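PDB 6HWJ: glucosamine kinase from Streptacidiphilus jiangxiensis, which catalyses the magnesium- and ATP-dependent phosphorylation of D-glucosamine to D-glucosamine 6-phosphate, and also acts less efficiently on glucose. Local coordinates for residues A[122-127]-A[132-137]. Residues are numbered along the deposited sequence; the frame is centred on the assembly and turned at random.
Sequences ESVIVG and VKWAVR
Val124 and Val132 exchange two backbone hydrogen bonds, the signature of a hydrogen-bonded antiparallel pair: Val124 N to Val132 O at 2.8 Å and Val132 N to Val124 O, also 2.8 Å and nearly straight at 172°. Two residues along, Trp134 N donates to Glu122 O over 2.9 Å, while the return bond from Glu122 N to Trp134 O, at 3.4 Å, is weak. Between them, Ser123 and Lys133 form a non-hydrogen-bonded pair. Besides the Val124 N-H, Val132 O receives a CA-H...O contact from Ser123 CA at 3.2 Å.

On the valine face, Val126 CG2 meets Val132 CG2 at 3.8 Å. Val124 CG2 sits at the edge of the Trp134 indole, near its plane, and Val132 CG1, from the same strand as the ring, lies over one face near the rim. Glu122, extended with CG anti to the backbone N (chi1 179°), runs beside the indole, OE1 3.9 Å from Trp134 CD1 and the carboxylate turned 54° from the ring; Arg72 holds OE1 by a salt bridge. Helix 79-88 packs here through Ala80, Leu83 and Val84.

Ser123 OG lies 4.0 Å from Lys133 CG on the other face. The extended lysine carries NZ to long, weak ion pairs with Asp118 and Asp319, a ligand of the second magnesium ion. Bonds of Val132 and Trp134 set this strand beside 123-126, while the Lys133 backbone bonds to Ser183 of strand 179-186, consistent with its inferred ATP-binding role.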
ATOM      1  N   GLU A 122      -3.527  -7.055  12.594  1.00 44.14           N
ATOM      2  CA  GLU A 122      -3.657  -6.500  13.948  1.00 45.38           C
ATOM      3  C   GLU A 122      -2.428  -5.682  14.295  1.00 39.68           C
ATOM      4  O   GLU A 122      -1.299  -6.155  14.078  1.00 35.90           O
ATOM      5  CB  GLU A 122      -3.841  -7.618  14.986  1.00 51.45           C
ATOM      6  CG  GLU A 122      -3.958  -7.088  16.420  1.00 55.74           C
ATOM      7  CD  GLU A 122      -4.020  -8.193  17.462  1.00 54.91           C
ATOM      8  OE1 GLU A 122      -3.436  -9.258  17.228  1.00 55.81           O
ATOM      9  OE2 GLU A 122      -4.657  -7.988  18.510  1.00 57.38           O
ATOM     10  N   SER A 123      -2.643  -4.493  14.877  1.00 39.08           N
ATOM     11  CA  SER A 123      -1.560  -3.568  15.206  1.00 35.35           C
ATOM     12  C   SER A 123      -1.515  -3.297  16.701  1.00 34.49           C
ATOM     13  O   SER A 123      -2.547  -3.037  17.325  1.00 36.44           O
ATOM     14  CB  SER A 123      -1.714  -2.234  14.460  1.00 34.33           C
ATOM     15  OG  SER A 123      -1.473  -2.404  13.073  1.00 33.83           O
ATOM     16  N   VAL A 124      -0.302  -3.310  17.253  1.00 31.17           N
ATOM     17  CA  VAL A 124      -0.043  -3.120  18.672  1.00 29.67           C
ATOM     18  C   VAL A 124       1.036  -2.053  18.819  1.00 31.01           C
ATOM     19  O   VAL A 124       2.142  -2.200  18.268  1.00 29.95           O
ATOM     20  CB  VAL A 124       0.414  -4.425  19.342  1.00 29.95           C
ATOM     21  CG1 VAL A 124       0.648  -4.194  20.844  1.00 31.95           C
ATOM     22  CG2 VAL A 124      -0.634  -5.512  19.134  1.00 30.72           C
ATOM     23  N   ILE A 125       0.729  -1.001  19.560  1.00 30.04           N
ATOM     24  CA  ILE A 125       1.704   0.049  19.855  1.00 29.93           C
ATOM     25  C   ILE A 125       2.553  -0.389  21.043  1.00 31.03           C
ATOM     26  O   ILE A 125       2.026  -0.801  22.086  1.00 33.75           O
ATOM     27  CB  ILE A 125       1.000   1.387  20.141  1.00 31.19           C
ATOM     28  CG1 ILE A 125       0.143   1.807  18.957  1.00 32.88           C
ATOM     29  CG2 ILE A 125       2.031   2.454  20.455  1.00 32.10           C
ATOM     30  CD1 ILE A 125      -0.731   3.023  19.227  1.00 42.93           C
ATOM     31  N   VAL A 126       3.867  -0.336  20.885  1.00 29.03           N
ATOM     32  CA  VAL A 126       4.785  -0.749  21.943  1.00 29.28           C
ATOM     33  C   VAL A 126       5.643   0.440  22.340  1.00 29.67           C
ATOM     34  O   VAL A 126       6.139   1.186  21.482  1.00 28.41           O
ATOM     35  CB  VAL A 126       5.657  -1.945  21.495  1.00 31.32           C
ATOM     36  CG1 VAL A 126       6.402  -2.538  22.689  1.00 34.21           C
ATOM     37  CG2 VAL A 126       4.795  -3.008  20.868  1.00 27.73           C
ATOM     38  N   GLY A 127       5.800   0.625  23.653  1.00 31.66           N
ATOM     39  CA  GLY A 127       6.567   1.750  24.174  1.00 33.67           C
ATOM     40  C   GLY A 127       6.064   3.112  23.761  1.00 32.52           C
ATOM     41  O   GLY A 127       6.807   4.101  23.873  1.00 31.14           O
ATOM     42  N   VAL A 132       3.823  -2.666  16.063  1.00 25.67           N
ATOM     43  CA  VAL A 132       3.974  -4.035  15.614  1.00 25.23           C
ATOM     44  C   VAL A 132       2.696  -4.400  14.868  1.00 26.17           C
ATOM     45  O   VAL A 132       1.589  -4.286  15.415  1.00 26.52           O
ATOM     46  CB  VAL A 132       4.197  -4.999  16.783  1.00 28.99           C
ATOM     47  CG1 VAL A 132       4.205  -6.458  16.270  1.00 24.90           C
ATOM     48  CG2 VAL A 132       5.468  -4.663  17.532  1.00 31.11           C
ATOM     49  N   LYS A 133       2.848  -4.842  13.635  1.00 27.57           N
ATOM     50  CA  LYS A 133       1.725  -5.241  12.788  1.00 27.63           C
ATOM     51  C   LYS A 133       1.908  -6.717  12.488  1.00 27.17           C
ATOM     52  O   LYS A 133       2.865  -7.083  11.791  1.00 27.59           O
ATOM     53  CB  LYS A 133       1.688  -4.421  11.507  1.00 33.80           C
ATOM     54  CG  LYS A 133       0.532  -4.779  10.579  1.00 41.69           C
ATOM     55  CD  LYS A 133       0.519  -3.855   9.363  1.00 50.97           C
ATOM     56  CE  LYS A 133      -0.676  -4.137   8.457  1.00 59.88           C
ATOM     57  NZ  LYS A 133      -0.620  -3.338   7.197  1.00 65.47           N
ATOM     58  N   TRP A 134       1.010  -7.547  13.024  1.00 24.54           N
ATOM     59  CA  TRP A 134       0.999  -8.966  12.734  1.00 26.61           C
ATOM     60  C   TRP A 134       0.266  -9.229  11.425  1.00 28.76           C
ATOM     61  O   TRP A 134      -0.866  -8.774  11.237  1.00 28.64           O
ATOM     62  CB  TRP A 134       0.284  -9.755  13.836  1.00 28.06           C
ATOM     63  CG  TRP A 134       0.855  -9.605  15.204  1.00 26.81           C
ATOM     64  CD1 TRP A 134       0.325  -8.873  16.232  1.00 26.02           C
ATOM     65  CD2 TRP A 134       2.052 -10.191  15.695  1.00 24.54           C
ATOM     66  NE1 TRP A 134       1.129  -8.982  17.341  1.00 26.36           N
ATOM     67  CE2 TRP A 134       2.197  -9.783  17.039  1.00 26.55           C
ATOM     68  CE3 TRP A 134       3.016 -11.032  15.139  1.00 24.49           C
ATOM     69  CZ2 TRP A 134       3.270 -10.175  17.823  1.00 25.93           C
ATOM     70  CZ3 TRP A 134       4.081 -11.428  15.917  1.00 27.83           C
ATOM     71  CH2 TRP A 134       4.202 -10.999  17.256  1.00 28.71           C
ATOM     72  N   ALA A 135       0.895  -9.971  10.531  1.00 29.10           N
ATOM     73  CA  ALA A 135       0.145 -10.608   9.464  1.00 33.23           C
ATOM     74  C   ALA A 135      -0.840 -11.555  10.138  1.00 37.50           C
ATOM     75  O   ALA A 135      -0.626 -12.001  11.277  1.00 41.92           O
ATOM     76  CB  ALA A 135       1.071 -11.349   8.509  1.00 34.12           C
ATOM     77  N   VAL A 136      -1.951 -11.798   9.482  1.00 30.51           N
ATOM     78  CA  VAL A 136      -2.940 -12.733  10.020  1.00 33.84           C
ATOM     79  C   VAL A 136      -3.038 -13.910   9.053  1.00 35.53           C
ATOM     80  O   VAL A 136      -2.429 -14.968   9.270  1.00 34.48           O
ATOM     81  CB  VAL A 136      -4.292 -12.041  10.233  1.00 37.22           C
ATOM     82  CG1 VAL A 136      -5.337 -13.039  10.727  1.00 38.54           C
ATOM     83  CG2 VAL A 136      -4.143 -10.901  11.219  1.00 37.35           C
ATOM     84  N   ARG A 137      -3.774 -13.729   7.966  1.00 37.96           N
ATOM     85  CA  ARG A 137      -3.877 -14.769   6.947  1.00 40.01           C
ATOM     86  C   ARG A 137      -2.636 -14.723   6.065  1.00 32.15           C
ATOM     87  O   ARG A 137      -2.216 -13.657   5.625  1.00 29.87           O
ATOM     88  CB  ARG A 137      -5.150 -14.571   6.120  1.00 55.13           C
ATOM     89  CG  ARG A 137      -5.387 -15.624   5.061  1.00 70.29           C
ATOM     90  CD  ARG A 137      -5.624 -16.998   5.662  1.00 82.71           C
ATOM     91  NE  ARG A 137      -5.937 -17.985   4.628  1.00 93.23           N
ATOM     92  CZ  ARG A 137      -7.161 -18.228   4.165  1.00100.52           C
ATOM     93  NH1 ARG A 137      -8.206 -17.558   4.638  1.00101.96           N
ATOM     94  NH2 ARG A 137      -7.340 -19.146   3.225  1.00104.18           N
TER